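Local coordinates for putative NAD-dependent epimerase/dehydratase (Bacillus halodurans, PDB 3E8X), which probably acts as an NADP-dependent epimerase or dehydratase of the short-chain dehydrogenase type, its exact reaction unknown, and binds NADP, at residues 49-54 with 70-75; 117-122 with 160-165; 171-176 with 193-198. One frame throughout, in Å; residues are numbered along the deposited sequence. Where two conformers were deposited one is given.

Interaction 1: residues 49-54 with 70-75; sequences VAMVRN and VVANLE. With NAP (NADP nicotinamide-adenine-dinucleotide phosphate), chain B.
M51, a selenomethionine in this crystal, lies over V70, A72 and L74 and forms the apolar centre where two parallel strands end. Its CB rests on V70 CG2 at 3.6 Å, its CG and SE pass A72 CB, and its CE ends 3.7 Å from L74 CD2. With CG anti to the backbone N (chi1 176°), the chain runs past V70 and over the loop that follows it, bending at chi3 (149°) to bring CE to L74, a reach that suits a long, unbranched side chain. V49 adds its CG1 to V70 CG1, the two valines crossing at about a right angle. On the other face of the sheet, V52 and V71 meet more loosely through their CG2 atoms; beta-branched residues suit such extended backbone.

Backbone bonds of a parallel ladder join the segments: V70 N to A50 O, V52 N to V70 O and A72 N to V52 O. This pairing belongs to the beta-alpha-beta unit of strand 47-52, helix 58-63 and strand 68-71.

At the polar edge both segments leave the sheet and receive the adenosine end of NADP. R53 NE donates to O2X of the 2'-phosphate at 3.0 Å, while NH1 makes weak bonds to O3X and O2B. N7A sits 3.4 Å above the centre of the R53 guanidinium, and R53 CG and CD run along the six-membered ring. Across the base, N73 OD1 accepts a weak bond from N6A and also the backbone N of E75 at 2.8 Å, closing an Asx turn that holds the amide in position. L74 N comes within 3.1 Å of N1A, and the L74 side chain lies against the base.

A positive, flat group that meets phosphate through its N-H bonds and the base through its face is consistent with a preference for NADP over NAD, since only NADP carries the 2'-phosphate.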
loop_
_atom_site.group_PDB
_atom_site.type_symbol
_atom_site.label_atom_id
_atom_site.label_comp_id
_atom_site.label_asym_id
_atom_site.label_seq_id
_atom_site.Cartn_x
_atom_site.Cartn_y
_atom_site.Cartn_z
ATOM N N VAL A 49 2.664 27.440 2.501
ATOM C CA VAL A 49 3.953 27.144 1.909
ATOM C C VAL A 49 3.646 26.145 0.823
ATOM O O VAL A 49 3.199 25.046 1.102
ATOM C CB VAL A 49 4.990 26.610 2.957
ATOM C CG1 VAL A 49 6.336 26.221 2.258
ATOM C CG2 VAL A 49 5.208 27.649 4.124
ATOM N N ALA A 50 3.857 26.550 -0.434
ATOM C CA ALA A 50 3.544 25.681 -1.569
ATOM C C ALA A 50 4.742 24.837 -1.932
ATOM O O ALA A 50 5.840 25.376 -2.185
ATOM C CB ALA A 50 3.095 26.534 -2.779
HETATM N N MSE A 51 4.547 23.521 -1.956
HETATM C CA MSE A 51 5.580 22.609 -2.472
HETATM C C MSE A 51 5.278 22.284 -3.942
HETATM O O MSE A 51 4.192 21.806 -4.300
HETATM C CB MSE A 51 5.694 21.313 -1.640
HETATM C CG MSE A 51 6.677 20.254 -2.164
HETATM SE SE MSE A 51 6.770 18.767 -0.924
HETATM C CE MSE A 51 7.160 17.121 -2.017
ATOM N N VAL A 52 6.289 22.527 -4.757
ATOM C CA VAL A 52 6.229 22.371 -6.220
ATOM C C VAL A 52 7.448 21.604 -6.732
ATOM O O VAL A 52 8.516 21.689 -6.168
ATOM C CB VAL A 52 6.144 23.768 -6.935
ATOM C CG1 VAL A 52 4.898 24.421 -6.502
ATOM C CG2 VAL A 52 7.329 24.668 -6.582
ATOM N N ARG A 53 7.235 20.856 -7.811
ATOM C CA ARG A 53 8.276 20.089 -8.496
ATOM C C ARG A 53 9.249 20.998 -9.242
ATOM O O ARG A 53 10.448 20.717 -9.319
ATOM C CB ARG A 53 7.644 19.139 -9.516
ATOM C CG ARG A 53 7.028 17.884 -8.937
ATOM C CD ARG A 53 6.714 16.852 -10.033
ATOM N NE ARG A 53 5.348 16.933 -10.574
ATOM C CZ ARG A 53 4.762 15.947 -11.260
ATOM N NH1 ARG A 53 3.524 16.087 -11.712
ATOM N NH2 ARG A 53 5.399 14.801 -11.498
ATOM N N ASN A 54 8.734 22.071 -9.850
ATOM C CA ASN A 54 9.655 23.046 -10.494
ATOM C C ASN A 54 9.399 24.481 -10.129
ATOM O O ASN A 54 8.265 24.882 -9.938
ATOM C CB ASN A 54 9.848 22.840 -12.008
ATOM C CG ASN A 54 8.610 23.148 -12.838
ATOM O OD1 ASN A 54 8.666 23.857 -13.860
ATOM N ND2 ASN A 54 7.502 22.559 -12.445
ATOM N N VAL A 70 8.576 26.067 -1.875
ATOM C CA VAL A 70 9.655 25.107 -1.702
ATOM C C VAL A 70 9.598 24.147 -2.882
ATOM O O VAL A 70 8.517 23.632 -3.238
ATOM C CB VAL A 70 9.580 24.343 -0.332
ATOM C CG1 VAL A 70 9.619 25.319 0.796
ATOM C CG2 VAL A 70 8.301 23.409 -0.223
ATOM N N VAL A 71 10.766 23.922 -3.465
ATOM C CA VAL A 71 10.937 23.092 -4.654
ATOM C C VAL A 71 11.397 21.710 -4.168
ATOM O O VAL A 71 12.475 21.565 -3.623
ATOM C CB VAL A 71 11.968 23.771 -5.641
ATOM C CG1 VAL A 71 12.262 22.889 -6.889
ATOM C CG2 VAL A 71 11.457 25.177 -6.012
ATOM N N ALA A 72 10.525 20.710 -4.303
ATOM C CA ALA A 72 10.794 19.371 -3.809
ATOM C C ALA A 72 9.884 18.424 -4.575
ATOM O O ALA A 72 8.927 18.852 -5.181
ATOM C CB ALA A 72 10.540 19.283 -2.319
ATOM N N ASN A 73 10.219 17.139 -4.546
ATOM C CA ASN A 73 9.586 16.114 -5.358
ATOM C C ASN A 73 9.349 14.921 -4.417
ATOM O O ASN A 73 10.244 14.483 -3.750
ATOM C CB ASN A 73 10.561 15.809 -6.514
ATOM C CG ASN A 73 10.074 14.761 -7.485
ATOM O OD1 ASN A 73 9.408 13.808 -7.138
ATOM N ND2 ASN A 73 10.486 14.915 -8.737
ATOM N N LEU A 74 8.159 14.368 -4.391
ATOM C CA LEU A 74 7.865 13.204 -3.522
ATOM C C LEU A 74 8.655 11.914 -3.871
ATOM O O LEU A 74 8.710 10.986 -3.069
ATOM C CB LEU A 74 6.353 12.894 -3.525
ATOM C CG LEU A 74 5.400 13.883 -2.809
ATOM C CD1 LEU A 74 3.902 13.572 -3.179
ATOM C CD2 LEU A 74 5.661 13.844 -1.296
ATOM N N GLU A 75 9.219 11.866 -5.076
ATOM C CA GLU A 75 9.998 10.748 -5.529
ATOM C C GLU A 75 11.494 10.893 -5.219
ATOM O O GLU A 75 12.250 9.950 -5.412
ATOM C CB GLU A 75 9.776 10.534 -7.024
ATOM C CG GLU A 75 8.319 10.224 -7.360
ATOM C CD GLU A 75 8.109 9.796 -8.789
ATOM O OE1 GLU A 75 8.055 10.683 -9.657
ATOM O OE2 GLU A 75 7.968 8.573 -9.042
HETATM P PA NAP B . -4.662 17.514 -9.209
HETATM O O1A NAP B . -4.238 16.328 -10.082
HETATM O O2A NAP B . -5.149 18.790 -9.861
HETATM O O5B NAP B . -3.437 17.773 -8.182
HETATM C C5B NAP B . -2.332 16.867 -8.009
HETATM C C4B NAP B . -0.999 17.580 -7.792
HETATM O O4B NAP B . -0.049 16.576 -7.392
HETATM C C3B NAP B . -0.402 18.281 -9.039
HETATM O O3B NAP B . -0.160 19.688 -8.864
HETATM C C2B NAP B . 0.934 17.591 -9.264
HETATM O O2B NAP B . 2.027 18.429 -9.715
HETATM C C1B NAP B . 1.216 17.026 -7.862
HETATM N N9A NAP B . 2.267 15.979 -7.945
HETATM C C8A NAP B . 2.286 14.926 -8.777
HETATM N N7A NAP B . 3.429 14.240 -8.579
HETATM C C5A NAP B . 4.119 14.875 -7.611
HETATM C C6A NAP B . 5.349 14.649 -6.984
HETATM N N6A NAP B . 6.101 13.585 -7.333
HETATM N N1A NAP B . 5.808 15.502 -6.040
HETATM C C2A NAP B . 5.073 16.560 -5.695
HETATM N N3A NAP B . 3.883 16.814 -6.277
HETATM C C4A NAP B . 3.384 15.983 -7.231
HETATM O O3 NAP B . -5.853 16.971 -8.226
HETATM P PN NAP B . -7.072 17.820 -7.548
HETATM O O1N NAP B . -8.202 17.810 -8.540
HETATM O O2N NAP B . -6.439 19.043 -6.922
HETATM O O5D NAP B . -7.659 16.846 -6.416
HETATM C C5D NAP B . -6.996 16.687 -5.167
HETATM C C4D NAP B . -7.082 15.220 -4.787
HETATM O O4D NAP B . -8.435 14.805 -4.597
HETATM C C3D NAP B . -6.520 14.325 -5.882
HETATM O O3D NAP B . -5.097 14.230 -5.720
HETATM C C2D NAP B . -7.331 13.031 -5.754
HETATM O O2D NAP B . -6.602 11.978 -5.161
HETATM C C1D NAP B . -8.527 13.390 -4.841
HETATM N N1N NAP B . -9.884 13.032 -5.359
HETATM C C2N NAP B . -10.254 13.244 -6.646
HETATM C C3N NAP B . -11.553 12.903 -7.079
HETATM C C7N NAP B . -12.031 13.154 -8.492
HETATM O O7N NAP B . -13.256 13.153 -8.716
HETATM N N7N NAP B . -11.122 13.429 -9.442
HETATM C C4N NAP B . -12.454 12.345 -6.168
HETATM C C5N NAP B . -12.051 12.145 -4.859
HETATM C C6N NAP B . -10.765 12.501 -4.489
HETATM P P2B NAP B . 2.140 19.121 -11.194
HETATM O O1X NAP B . 1.422 20.440 -11.093
HETATM O O2X NAP B . 3.642 19.299 -11.397
HETATM O O3X NAP B . 1.431 18.139 -12.104
#

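Interaction 2: residues 117-122 with 160-165; sequences EAEKRG and RSSLDY
A118 faces L163, its CB 4.1 Å from L163 CD1; a methyl group is small enough to let the helix approach the leucine. E119 follows and carries the polar half of the contact. Its CG stands anti to the carbonyl carbon (chi1 -57°) and the chain then extends toward the second segment, E119 CG lying 3.8 Å from L163 CD2 before the carboxylate reaches the turn beyond. There E119 OE2 accepts two bonds from S162: the hydroxyl OG at 2.7 Å, on the anti lone pair, and the backbone N at 2.9 Å, on the syn side and out of the carboxylate plane. Serine suits this place because its short hydroxyl and its own N-H can converge on one oxygen. S161 CB lies alongside the carboxylate, while its OG accepts from L163 N in an ST turn and is bonded to the carbonyl of L158. At G122 the helix ends in a Schellman motif, whose positive phi suits glycine.

The contact thus joins the C-terminal end of helix 100-121 to the turn between helix 145-160 and strand 164-174. L163 touches I115 of the first helix and L158 of the second, and D164 bonds through its backbone to F126 of strand 125-129.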
loop_
_atom_site.group_PDB
_atom_site.type_symbol
_atom_site.label_atom_id
_atom_site.label_comp_id
_atom_site.label_asym_id
_atom_site.label_seq_id
_atom_site.Cartn_x
_atom_site.Cartn_y
_atom_site.Cartn_z
ATOM N N GLU A 117 7.976 11.732 7.556
ATOM C CA GLU A 117 8.744 12.972 7.697
ATOM C C GLU A 117 8.125 13.911 8.752
ATOM O O GLU A 117 8.856 14.512 9.491
ATOM C CB GLU A 117 8.866 13.684 6.359
ATOM C CG GLU A 117 9.786 14.892 6.420
ATOM C CD GLU A 117 11.235 14.514 6.684
ATOM O OE1 GLU A 117 11.944 15.355 7.317
ATOM O OE2 GLU A 117 11.640 13.387 6.265
ATOM N N ALA A 118 6.789 14.019 8.805
ATOM C CA ALA A 118 6.098 14.784 9.835
ATOM C C ALA A 118 6.363 14.219 11.238
ATOM O O ALA A 118 6.692 14.994 12.136
ATOM C CB ALA A 118 4.583 14.906 9.550
ATOM N N GLU A 119 6.267 12.896 11.430
ATOM C CA GLU A 119 6.637 12.281 12.718
ATOM C C GLU A 119 8.077 12.560 13.151
ATOM O O GLU A 119 8.327 12.957 14.303
ATOM C CB GLU A 119 6.401 10.774 12.688
ATOM C CG GLU A 119 4.966 10.474 12.341
ATOM C CD GLU A 119 4.462 9.192 12.848
ATOM O OE1 GLU A 119 4.636 8.195 12.118
ATOM O OE2 GLU A 119 3.857 9.197 13.938
ATOM N N LYS A 120 9.002 12.308 12.224
ATOM C CA LYS A 120 10.421 12.546 12.397
ATOM C C LYS A 120 10.662 13.963 12.931
ATOM O O LYS A 120 11.357 14.171 13.909
ATOM C CB LYS A 120 11.070 12.308 11.020
ATOM C CG LYS A 120 12.554 12.467 10.887
ATOM C CD LYS A 120 13.008 12.134 9.445
ATOM C CE LYS A 120 12.512 10.742 8.964
ATOM N NZ LYS A 120 13.403 10.108 7.920
ATOM N N ARG A 121 10.054 14.935 12.269
ATOM C CA ARG A 121 10.196 16.351 12.641
ATOM C C ARG A 121 9.346 16.844 13.821
ATOM O O ARG A 121 9.616 17.902 14.345
ATOM C CB ARG A 121 9.964 17.234 11.421
ATOM C CG ARG A 121 11.131 17.105 10.416
ATOM C CD ARG A 121 11.018 18.195 9.397
ATOM N NE ARG A 121 12.095 18.234 8.407
ATOM C CZ ARG A 121 13.061 19.157 8.398
ATOM N NH1 ARG A 121 13.133 20.100 9.343
ATOM N NH2 ARG A 121 13.962 19.136 7.431
ATOM N N GLY A 122 8.386 16.062 14.283
ATOM C CA GLY A 122 7.523 16.494 15.362
ATOM C C GLY A 122 6.429 17.474 14.934
ATOM O O GLY A 122 5.887 18.153 15.774
ATOM N N ARG A 160 -2.668 4.886 11.910
ATOM C CA ARG A 160 -1.718 4.205 12.777
ATOM C C ARG A 160 -0.620 5.124 13.310
ATOM O O ARG A 160 0.113 4.755 14.193
ATOM C CB ARG A 160 -1.040 3.042 12.035
ATOM C CG ARG A 160 -1.918 1.836 11.729
ATOM C CD ARG A 160 -1.103 0.655 11.198
ATOM N NE ARG A 160 -0.474 0.996 9.909
ATOM C CZ ARG A 160 -1.000 0.729 8.720
ATOM N NH1 ARG A 160 -2.154 0.077 8.594
ATOM N NH2 ARG A 160 -0.352 1.124 7.638
ATOM N N SER A 161 -0.485 6.320 12.761
ATOM C CA SER A 161 0.576 7.246 13.162
ATOM C C SER A 161 0.284 7.901 14.512
ATOM O O SER A 161 -0.791 7.762 15.081
ATOM C CB SER A 161 0.732 8.354 12.099
ATOM O OG SER A 161 -0.286 9.335 12.206
ATOM N N SER A 162 1.252 8.659 15.006
ATOM C CA SER A 162 1.065 9.447 16.216
ATOM C C SER A 162 0.568 10.873 15.951
ATOM O O SER A 162 0.556 11.693 16.863
ATOM C CB SER A 162 2.399 9.555 16.939
ATOM O OG SER A 162 3.211 10.476 16.224
ATOM N N LEU A 163 0.170 11.180 14.717
ATOM C CA LEU A 163 -0.134 12.549 14.322
ATOM C C LEU A 163 -1.545 13.008 14.723
ATOM O O LEU A 163 -2.453 12.212 14.904
ATOM C CB LEU A 163 0.076 12.710 12.813
ATOM C CG LEU A 163 1.471 12.443 12.250
ATOM C CD1 LEU A 163 1.424 12.567 10.690
ATOM C CD2 LEU A 163 2.548 13.357 12.850
ATOM N N ASP A 164 -1.711 14.320 14.862
ATOM C CA ASP A 164 -3.013 14.908 15.141
ATOM C C ASP A 164 -3.692 15.103 13.791
ATOM O O ASP A 164 -3.635 16.179 13.202
ATOM C CB ASP A 164 -2.851 16.242 15.846
ATOM C CG ASP A 164 -2.459 16.113 17.292
ATOM O OD1 ASP A 164 -2.588 15.017 17.891
ATOM O OD2 ASP A 164 -2.021 17.151 17.830
ATOM N N TYR A 165 -4.331 14.053 13.316
ATOM C CA TYR A 165 -4.743 13.992 11.925
ATOM C C TYR A 165 -6.199 14.364 11.763
ATOM O O TYR A 165 -6.980 14.270 12.692
ATOM C CB TYR A 165 -4.469 12.601 11.294
ATOM C CG TYR A 165 -5.311 11.454 11.834
ATOM C CD1 TYR A 165 -6.583 11.204 11.334
ATOM C CD2 TYR A 165 -4.826 10.601 12.840
ATOM C CE1 TYR A 165 -7.370 10.158 11.825
ATOM C CE2 TYR A 165 -5.633 9.545 13.349
ATOM C CZ TYR A 165 -6.880 9.329 12.815
ATOM O OH TYR A 165 -7.678 8.313 13.299
#

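Interaction 3: residues 171-176 with 193-198; sequences GPLSNE and RSITRH. With NAP (NADP nicotinamide-adenine-dinucleotide phosphate), chain B.
The C-terminal end of strand 164-174 pairs in parallel with the short strand 195-196 beside the nicotinamide half of NADP, part of the cofactor site of this Rossmann-type fold. I195 N donates to P172 O at 3.0 Å, S174 N to I195 O, and R197 N to S174 O. P172 has no N-H to offer, but its carbonyl serves the pairing. L173 and I195 lie side by side on one face, L173 CD2 4.0 Å from I195 CG2. On the other, the T196 methyl CG2 packs against S174 OG and E176 CB, while T196 is the N-cap of helix 197-207, its OG1 bonded to D199.

L173 serves the cofactor twice. Its backbone N donates almost straight (174°) to the carboxamide oxygen O7N at 3.0 Å, and its side chain lies against the nicotinamide, L173 CG 3.5 Å from C3N of NADP.

R197 then spans the strand ends and the cofactor. Extended from CG to NE, it brings NE to O1N of the nicotinamide-side phosphate at 2.6 Å, with a weak second bond from NH2. L173 CB sits over one guanidinium face, 3.7 Å above its centre. NH1 donates to N175 OD1 at 2.9 Å, approaching from above the amide plane, and also to a water that donates to L173 O. A leucine in its place would probably leave O1N without its charged mate and N175 OD1 without this donor.

A phosphate oxygen held by NE, and weakly by NH2, with a carbonyl-linked water and an amide oxygen on NH1, probably limits the rotation of a guanidinium likely to offset pyrophosphate charge, while L173 presents an apolar surface and one N-H that probably orient the nicotinamide.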
loop_
_atom_site.group_PDB
_atom_site.type_symbol
_atom_site.label_atom_id
_atom_site.label_comp_id
_atom_site.label_asym_id
_atom_site.label_seq_id
_atom_site.Cartn_x
_atom_site.Cartn_y
_atom_site.Cartn_z
ATOM N N GLY A 171 -16.432 13.441 -2.021
ATOM C CA GLY A 171 -17.097 12.817 -3.167
ATOM C C GLY A 171 -16.435 13.163 -4.497
ATOM O O GLY A 171 -15.391 13.840 -4.531
ATOM N N PRO A 172 -17.037 12.707 -5.610
ATOM C CA PRO A 172 -16.633 13.077 -6.968
ATOM C C PRO A 172 -16.408 14.588 -7.080
ATOM O O PRO A 172 -17.251 15.345 -6.636
ATOM C CB PRO A 172 -17.843 12.642 -7.811
ATOM C CG PRO A 172 -18.388 11.413 -7.041
ATOM C CD PRO A 172 -18.231 11.823 -5.604
ATOM N N LEU A 173 -15.276 15.016 -7.619
ATOM C CA LEU A 173 -14.938 16.423 -7.636
ATOM C C LEU A 173 -15.527 17.102 -8.863
ATOM O O LEU A 173 -15.648 16.493 -9.923
ATOM C CB LEU A 173 -13.411 16.612 -7.568
ATOM C CG LEU A 173 -12.679 16.085 -6.338
ATOM C CD1 LEU A 173 -11.180 16.179 -6.525
ATOM C CD2 LEU A 173 -13.119 16.852 -5.075
ATOM N N SER A 174 -15.939 18.364 -8.703
ATOM C CA SER A 174 -16.420 19.156 -9.810
ATOM C C SER A 174 -15.674 20.487 -9.852
ATOM O O SER A 174 -15.036 20.885 -8.891
ATOM C CB SER A 174 -17.959 19.334 -9.712
ATOM O OG SER A 174 -18.355 20.634 -9.366
ATOM N N ASN A 175 -15.761 21.162 -10.983
ATOM C CA ASN A 175 -15.176 22.478 -11.177
ATOM C C ASN A 175 -16.187 23.618 -11.207
ATOM O O ASN A 175 -15.841 24.730 -11.637
ATOM C CB ASN A 175 -14.291 22.493 -12.427
ATOM C CG ASN A 175 -13.086 21.608 -12.260
ATOM O OD1 ASN A 175 -12.320 21.739 -11.274
ATOM N ND2 ASN A 175 -12.903 20.667 -13.207
ATOM N N GLU A 176 -17.406 23.388 -10.708
ATOM C CA GLU A 176 -18.354 24.477 -10.491
ATOM C C GLU A 176 -17.819 25.460 -9.426
ATOM O O GLU A 176 -16.912 25.121 -8.649
ATOM C CB GLU A 176 -19.715 23.919 -10.048
ATOM C CG GLU A 176 -20.355 22.886 -11.016
ATOM C CD GLU A 176 -20.643 23.445 -12.388
ATOM O OE1 GLU A 176 -20.857 24.681 -12.499
ATOM O OE2 GLU A 176 -20.666 22.641 -13.355
ATOM N N ARG A 193 -24.216 12.780 -5.083
ATOM C CA ARG A 193 -23.841 14.164 -5.304
ATOM C C ARG A 193 -22.324 14.271 -5.479
ATOM O O ARG A 193 -21.583 13.315 -5.237
ATOM C CB ARG A 193 -24.330 15.051 -4.138
ATOM C CG ARG A 193 -25.854 15.319 -4.150
ATOM C CD ARG A 193 -26.270 16.596 -3.366
ATOM N NE ARG A 193 -25.753 17.852 -3.940
ATOM C CZ ARG A 193 -26.215 19.076 -3.656
ATOM N NH1 ARG A 193 -27.230 19.250 -2.812
ATOM N NH2 ARG A 193 -25.649 20.135 -4.224
ATOM N N SER A 194 -21.904 15.446 -5.927
ATOM C CA SER A 194 -20.520 15.857 -6.142
ATOM C C SER A 194 -20.116 16.890 -5.104
ATOM O O SER A 194 -20.943 17.327 -4.298
ATOM C CB SER A 194 -20.414 16.523 -7.519
ATOM O OG SER A 194 -19.861 15.664 -8.469
ATOM N N ILE A 195 -18.851 17.324 -5.143
ATOM C CA ILE A 195 -18.455 18.493 -4.379
ATOM C C ILE A 195 -17.490 19.315 -5.236
ATOM O O ILE A 195 -16.632 18.752 -5.908
ATOM C CB ILE A 195 -17.828 18.145 -2.945
ATOM C CG1 ILE A 195 -17.565 19.446 -2.138
ATOM C CG2 ILE A 195 -16.536 17.208 -3.028
ATOM C CD1 ILE A 195 -17.334 19.215 -0.650
ATOM N N THR A 196 -17.632 20.638 -5.198
ATOM C CA THR A 196 -16.715 21.484 -5.938
ATOM C C THR A 196 -15.322 21.452 -5.283
ATOM O O THR A 196 -15.187 21.312 -4.076
ATOM C CB THR A 196 -17.215 22.943 -6.142
ATOM O OG1 THR A 196 -17.134 23.695 -4.926
ATOM C CG2 THR A 196 -18.633 22.985 -6.711
ATOM N N ARG A 197 -14.293 21.563 -6.096
ATOM C CA ARG A 197 -12.941 21.677 -5.572
ATOM C C ARG A 197 -12.739 22.923 -4.666
ATOM O O ARG A 197 -11.924 22.889 -3.724
ATOM C CB ARG A 197 -11.950 21.662 -6.729
ATOM C CG ARG A 197 -11.822 20.329 -7.415
ATOM C CD ARG A 197 -10.743 20.362 -8.511
ATOM N NE ARG A 197 -10.429 19.027 -9.007
ATOM C CZ ARG A 197 -11.154 18.376 -9.899
ATOM N NH1 ARG A 197 -12.208 18.936 -10.465
ATOM N NH2 ARG A 197 -10.797 17.162 -10.256
ATOM N N HIS A 198 -13.436 24.016 -4.985
ATOM C CA HIS A 198 -13.417 25.236 -4.171
ATOM C C HIS A 198 -13.862 24.914 -2.738
ATOM O O HIS A 198 -13.243 25.332 -1.783
ATOM C CB HIS A 198 -14.362 26.314 -4.702
ATOM C CG HIS A 198 -13.806 27.153 -5.797
ATOM N ND1 HIS A 198 -12.800 28.075 -5.589
ATOM C CD2 HIS A 198 -14.144 27.246 -7.114
ATOM C CE1 HIS A 198 -12.520 28.673 -6.739
ATOM N NE2 HIS A 198 -13.333 28.207 -7.676
HETATM P PA NAP B . -4.662 17.514 -9.209
HETATM O O1A NAP B . -4.238 16.328 -10.082
HETATM O O2A NAP B . -5.149 18.790 -9.861
HETATM O O5B NAP B . -3.437 17.773 -8.182
HETATM C C5B NAP B . -2.332 16.867 -8.009
HETATM C C4B NAP B . -0.999 17.580 -7.792
HETATM O O4B NAP B . -0.049 16.576 -7.392
HETATM C C3B NAP B . -0.402 18.281 -9.039
HETATM O O3B NAP B . -0.160 19.688 -8.864
HETATM C C2B NAP B . 0.934 17.591 -9.264
HETATM O O2B NAP B . 2.027 18.429 -9.715
HETATM C C1B NAP B . 1.216 17.026 -7.862
HETATM N N9A NAP B . 2.267 15.979 -7.945
HETATM C C8A NAP B . 2.286 14.926 -8.777
HETATM N N7A NAP B . 3.429 14.240 -8.579
HETATM C C5A NAP B . 4.119 14.875 -7.611
HETATM C C6A NAP B . 5.349 14.649 -6.984
HETATM N N6A NAP B . 6.101 13.585 -7.333
HETATM N N1A NAP B . 5.808 15.502 -6.040
HETATM C C2A NAP B . 5.073 16.560 -5.695
HETATM N N3A NAP B . 3.883 16.814 -6.277
HETATM C C4A NAP B . 3.384 15.983 -7.231
HETATM O O3 NAP B . -5.853 16.971 -8.226
HETATM P PN NAP B . -7.072 17.820 -7.548
HETATM O O1N NAP B . -8.202 17.810 -8.540
HETATM O O2N NAP B . -6.439 19.043 -6.922
HETATM O O5D NAP B . -7.659 16.846 -6.416
HETATM C C5D NAP B . -6.996 16.687 -5.167
HETATM C C4D NAP B . -7.082 15.220 -4.787
HETATM O O4D NAP B . -8.435 14.805 -4.597
HETATM C C3D NAP B . -6.520 14.325 -5.882
HETATM O O3D NAP B . -5.097 14.230 -5.720
HETATM C C2D NAP B . -7.331 13.031 -5.754
HETATM O O2D NAP B . -6.602 11.978 -5.161
HETATM C C1D NAP B . -8.527 13.390 -4.841
HETATM N N1N NAP B . -9.884 13.032 -5.359
HETATM C C2N NAP B . -10.254 13.244 -6.646
HETATM C C3N NAP B . -11.553 12.903 -7.079
HETATM C C7N NAP B . -12.031 13.154 -8.492
HETATM O O7N NAP B . -13.256 13.153 -8.716
HETATM N N7N NAP B . -11.122 13.429 -9.442
HETATM C C4N NAP B . -12.454 12.345 -6.168
HETATM C C5N NAP B . -12.051 12.145 -4.859
HETATM C C6N NAP B . -10.765 12.501 -4.489
HETATM P P2B NAP B . 2.140 19.121 -11.194
HETATM O O1X NAP B . 1.422 20.440 -11.093
HETATM O O2X NAP B . 3.642 19.299 -11.397
HETATM O O3X NAP B . 1.431 18.139 -12.104
HETATM O O HOH W 1 -13.990 17.547 -12.431
HETATM O O HOH W 2 -14.501 24.015 -7.955
#

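Overall arrangement
From the N terminus, interaction 1 comes first, closing the short loop through helix 58-63 that makes strands 47-52 and 68-71 neighbours. Interaction 2 opens later and closes a longer excursion through strand 125-129 and helix 145-160, binding the end of helix 100-121 to the turn before strand 164-174. Interaction 3 begins farther along that same strand and closes a loop without helix, passing through strand 181-185. The three follow in series, none nests or crosses, and all reach the same sheet. Interactions 1 and 3, whose centres lie about 25 Å apart, hold opposite ends of one NADP, adenine and nicotinamide, while interaction 2, away from the cofactor, comes within about 8 Å of interaction 1 at the nearest atoms.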